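Long-range contacts in Alpha/beta hydrolase (Enterobacter asburiae, PDB 6KMO), which probably hydrolyses carboxylic ester bonds, acting as an esterase or lipase of the alpha/beta hydrolase fold: residues Pro52-Arg56 against Pro140-Ala144; Gly108-Leu112 against Trp236-Tyr241. The protein carries 2 engineered substitutions. One frame throughout, in Å; residues are numbered along the deposited sequence.

Overall arrangement
Contact 1 lies at the surface and contact 2 is buried, with centres about 8 Å apart on the same side of the chain's centre. In contact 1 helix 52-63 meets the loop after strand 132-136 mainly through a charged pair. In contact 2 the loop after strand 99-105 packs on helix 231-241 by aromatic and apolar contacts, with no hydrogen bond between the segments. The two touch directly: R56 NE lies 2.8 Å from V111 O and S141 N lies 3.0 Å from W110 O, both probable hydrogen bonds. Loop 108-112 thus links the partners of contact 1, and P142 packs against N240 of helix 231-241.

Contact 1 of 2, residues Pro52-Arg56 against Pro140-Ala144; sequences PQEAR and PSPEA
A bidentate salt bridge at the protein surface joins the first turn of helix 52-63 to the loop that connects strand 132-136 with helix 148-163 in this alpha/beta hydrolase fold. It ties a helix that precedes the central sheet in sequence to one of the loops leaving that sheet. P52-R56 is regular alpha helix, with R56 N bonded to P52 O at 2.9 Å. P140-A144 is a compact loop: the peptide before P142 is cis, A144 N donates to P140 O at 2.9 Å, and S141 OG donates to A144 O at 2.7 Å. The nearest CA atoms across the interface, those of P52 and P142, are 8.0 Å apart, so side chains fill the gap. P52 and P142 meet ring to ring, CG of P52 lying 3.9 Å from CD of P142. One helical turn on, R56 points toward the loop in an extended chain (chi1 m, chi2 and chi3 t), and its NH2 also packs 3.7 Å from CB of P140. Its NE bonds to the carbonyl O of V111, so the guanidinium bridges to a further loop. E143 starts out sideways but folds back (chi1 m, chi2 p), bringing its carboxylate to the guanidinium edge. The pairing is end-on: R56 NH1 donates to E143 OE2 at 3.0 Å, and R56 NH2 to E143 OE1 at 2.8 Å.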
# COMPACT_ATOMS: atom_id res chain seq x y z
N PRO A 52 5.43 31.80 13.93
CA PRO A 52 5.83 30.99 12.77
C PRO A 52 7.29 30.59 12.80
O PRO A 52 7.62 29.44 12.49
CB PRO A 52 5.49 31.90 11.59
CG PRO A 52 4.30 32.66 12.08
CD PRO A 52 4.56 32.91 13.55
N GLN A 53 8.17 31.51 13.21
CA GLN A 53 9.59 31.20 13.25
C GLN A 53 9.90 30.09 14.25
O GLN A 53 10.62 29.13 13.94
CB GLN A 53 10.37 32.48 13.58
CG GLN A 53 10.25 33.59 12.51
CD GLN A 53 8.92 34.37 12.51
OE1 GLN A 53 8.13 34.33 13.46
NE2 GLN A 53 8.68 35.09 11.42
N GLU A 54 9.33 30.18 15.46
CA GLU A 54 9.54 29.14 16.46
C GLU A 54 9.03 27.79 15.95
O GLU A 54 9.71 26.77 16.12
CB GLU A 54 8.82 29.51 17.75
CG GLU A 54 9.46 30.65 18.52
CD GLU A 54 8.59 31.18 19.64
OE1 GLU A 54 7.35 30.98 19.61
OE2 GLU A 54 9.14 31.81 20.57
N ALA A 55 7.84 27.78 15.35
CA ALA A 55 7.27 26.53 14.86
C ALA A 55 8.12 25.94 13.75
O ALA A 55 8.33 24.73 13.70
CB ALA A 55 5.84 26.79 14.36
N ARG A 56 8.61 26.79 12.85
CA ARG A 56 9.46 26.30 11.77
C ARG A 56 10.69 25.60 12.33
O ARG A 56 11.12 24.56 11.80
CB ARG A 56 9.87 27.45 10.86
CG ARG A 56 8.73 27.95 10.00
CD ARG A 56 8.98 29.32 9.39
NE ARG A 56 7.75 29.73 8.71
CZ ARG A 56 7.42 30.97 8.37
NH1 ARG A 56 8.23 31.99 8.61
NH2 ARG A 56 6.26 31.17 7.77
N PRO A 140 5.87 30.64 2.02
CA PRO A 140 5.12 30.16 3.18
C PRO A 140 4.02 31.12 3.60
O PRO A 140 3.99 32.29 3.23
CB PRO A 140 6.18 30.07 4.29
CG PRO A 140 7.50 30.27 3.63
CD PRO A 140 7.25 31.01 2.37
N SER A 141 3.12 30.59 4.41
CA SER A 141 2.16 31.38 5.16
C SER A 141 2.68 31.64 6.57
O SER A 141 3.41 30.82 7.13
CB SER A 141 0.81 30.65 5.25
OG SER A 141 0.23 30.48 3.95
N PRO A 142 2.32 32.78 7.19
CA PRO A 142 1.38 33.79 6.71
C PRO A 142 1.97 34.88 5.84
O PRO A 142 1.26 35.82 5.49
CB PRO A 142 0.85 34.38 8.02
CG PRO A 142 2.02 34.31 8.93
CD PRO A 142 2.71 33.01 8.59
N GLU A 143 3.25 34.77 5.48
CA GLU A 143 3.84 35.76 4.58
C GLU A 143 3.00 35.89 3.32
O GLU A 143 2.76 37.01 2.82
CB GLU A 143 5.27 35.36 4.23
CG GLU A 143 6.30 35.54 5.38
CD GLU A 143 6.37 34.42 6.43
OE1 GLU A 143 5.51 33.51 6.49
OE2 GLU A 143 7.32 34.47 7.25
N ALA A 144 2.53 34.77 2.79
CA ALA A 144 1.56 34.73 1.72
C ALA A 144 0.36 33.94 2.21
O ALA A 144 0.46 33.08 3.09
CB ALA A 144 2.12 34.06 0.47

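Contact 2 of 2, residues Gly108-Leu112 against Trp236-Tyr241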
# COMPACT_ATOMS: atom_id res chain seq x y z
N GLY A 108 3.86 20.74 5.74
CA GLY A 108 4.15 21.65 6.82
C GLY A 108 3.06 22.64 7.16
O GLY A 108 3.32 23.65 7.82
N GLY A 109 1.82 22.39 6.72
CA GLY A 109 0.74 23.27 7.12
C GLY A 109 0.83 24.66 6.55
O GLY A 109 0.25 25.60 7.14
N TRP A 110 1.54 24.83 5.44
CA TRP A 110 1.81 26.10 4.75
C TRP A 110 2.80 26.97 5.53
O TRP A 110 3.59 27.70 4.92
CB TRP A 110 0.54 26.85 4.39
CG TRP A 110 -0.37 26.06 3.47
CD1 TRP A 110 -0.16 25.78 2.15
CD2 TRP A 110 -1.62 25.45 3.82
NE1 TRP A 110 -1.19 25.03 1.65
CE2 TRP A 110 -2.11 24.82 2.65
CE3 TRP A 110 -2.37 25.36 5.00
CZ2 TRP A 110 -3.31 24.14 2.62
CZ3 TRP A 110 -3.56 24.69 4.97
CH2 TRP A 110 -4.03 24.09 3.79
N VAL A 111 2.78 26.88 6.85
CA VAL A 111 3.68 27.66 7.70
C VAL A 111 5.08 27.04 7.74
O VAL A 111 6.08 27.77 7.67
CB VAL A 111 3.08 27.78 9.11
CG1 VAL A 111 4.00 28.58 10.02
CG2 VAL A 111 1.71 28.39 9.08
N LEU A 112 5.17 25.72 7.84
CA LEU A 112 6.43 25.01 8.05
C LEU A 112 6.93 24.39 6.76
O LEU A 112 6.23 24.34 5.74
CB LEU A 112 6.26 23.89 9.08
CG LEU A 112 5.35 24.10 10.28
CD1 LEU A 112 5.30 22.81 11.10
CD2 LEU A 112 5.82 25.27 11.11
N TRP A 236 -4.79 26.00 13.17
CA TRP A 236 -3.81 27.08 13.08
C TRP A 236 -3.21 27.17 11.68
O TRP A 236 -3.02 28.27 11.14
CB TRP A 236 -2.72 26.85 14.13
CG TRP A 236 -1.71 27.93 14.29
CD1 TRP A 236 -1.93 29.20 14.73
CD2 TRP A 236 -0.31 27.83 14.05
NE1 TRP A 236 -0.76 29.90 14.76
CE2 TRP A 236 0.26 29.08 14.35
CE3 TRP A 236 0.53 26.80 13.61
CZ2 TRP A 236 1.62 29.33 14.23
CZ3 TRP A 236 1.88 27.06 13.48
CH2 TRP A 236 2.41 28.31 13.80
N PHE A 237 -2.86 26.04 11.10
CA PHE A 237 -2.32 26.04 9.75
C PHE A 237 -3.32 26.65 8.77
O PHE A 237 -2.98 27.55 8.00
CB PHE A 237 -1.98 24.61 9.33
CG PHE A 237 -0.81 23.97 10.08
CD1 PHE A 237 0.29 24.70 10.50
CD2 PHE A 237 -0.82 22.60 10.30
CE1 PHE A 237 1.34 24.08 11.15
CE2 PHE A 237 0.24 21.97 10.94
CZ PHE A 237 1.32 22.71 11.37
N TRP A 238 -4.57 26.18 8.81
CA TRP A 238 -5.60 26.74 7.95
C TRP A 238 -5.78 28.23 8.20
O TRP A 238 -5.96 29.01 7.25
CB TRP A 238 -6.91 25.98 8.14
CG TRP A 238 -7.07 24.80 7.25
CD1 TRP A 238 -7.00 23.48 7.61
CD2 TRP A 238 -7.35 24.83 5.85
NE1 TRP A 238 -7.21 22.68 6.50
CE2 TRP A 238 -7.44 23.49 5.41
CE3 TRP A 238 -7.53 25.86 4.92
CZ2 TRP A 238 -7.70 23.15 4.09
CZ3 TRP A 238 -7.79 25.52 3.60
CH2 TRP A 238 -7.87 24.17 3.19
N ASP A 239 -5.74 28.66 9.47
CA ASP A 239 -5.96 30.07 9.77
C ASP A 239 -4.84 30.94 9.22
O ASP A 239 -5.09 32.07 8.79
CB ASP A 239 -6.08 30.29 11.28
CG ASP A 239 -7.41 29.81 11.86
OD1 ASP A 239 -8.36 29.51 11.10
OD2 ASP A 239 -7.51 29.75 13.10
N ASN A 240 -3.60 30.45 9.24
CA ASN A 240 -2.50 31.20 8.66
C ASN A 240 -2.57 31.22 7.14
O ASN A 240 -2.11 32.18 6.51
CB ASN A 240 -1.17 30.59 9.12
CG ASN A 240 -0.74 31.08 10.49
OD1 ASN A 240 -0.20 32.18 10.62
ND2 ASN A 240 -1.01 30.28 11.51
N TYR A 241 -3.15 30.19 6.53
CA TYR A 241 -3.26 30.08 5.08
C TYR A 241 -4.35 30.99 4.53
O TYR A 241 -4.12 31.79 3.62
CB TYR A 241 -3.57 28.64 4.73
CG TYR A 241 -3.50 28.27 3.28
CD1 TYR A 241 -2.40 28.59 2.49
CD2 TYR A 241 -4.53 27.53 2.69
CE1 TYR A 241 -2.33 28.18 1.17
CE2 TYR A 241 -4.46 27.11 1.36
CZ TYR A 241 -3.35 27.43 0.62
OH TYR A 241 -3.23 27.02 -0.69
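G108, G109 and W110 close an HGGGW sequence that matches the oxyanion-hole motif of hormone-sensitive-lipase-like alpha/beta hydrolases and probably serves the same purpose here; the loop carrying them interlocks with the end of helix 231-241. The loop is a tight turn in which L112 N bonds to G108 O at 2.8 Å. The missing side chain of G109 leaves a shallow hollow that the F237 ring fills, with G108 O over the ring face as well; at G108 a CB would instead run into L112 O of the turn itself. G109 CA sits 3.6 Å from the F237 ring centroid in a CH-pi contact, and G109 O lies 3.3 Å from F237 CB. A CB on G109 would run into the ring, so the close fit, 4.9 Å between the CA atoms of G109 and F237, depends on glycine. Next along the loop, W110 is the large bump, wedged into a notch between two aromatic residues of the helix. Its five-membered ring stacks face-to-face on Y241, with centroids 3.5 Å apart and planes at 3°, while its six-membered ring presents its edge to the face of W238 in a T-shaped contact, planes at 65°. V111 slots between other side chains: its CG1 is 4.1 Å from W236 CH2, and its CG2 approaches the F237 ring edge and lies 3.6 Å from N240 CB.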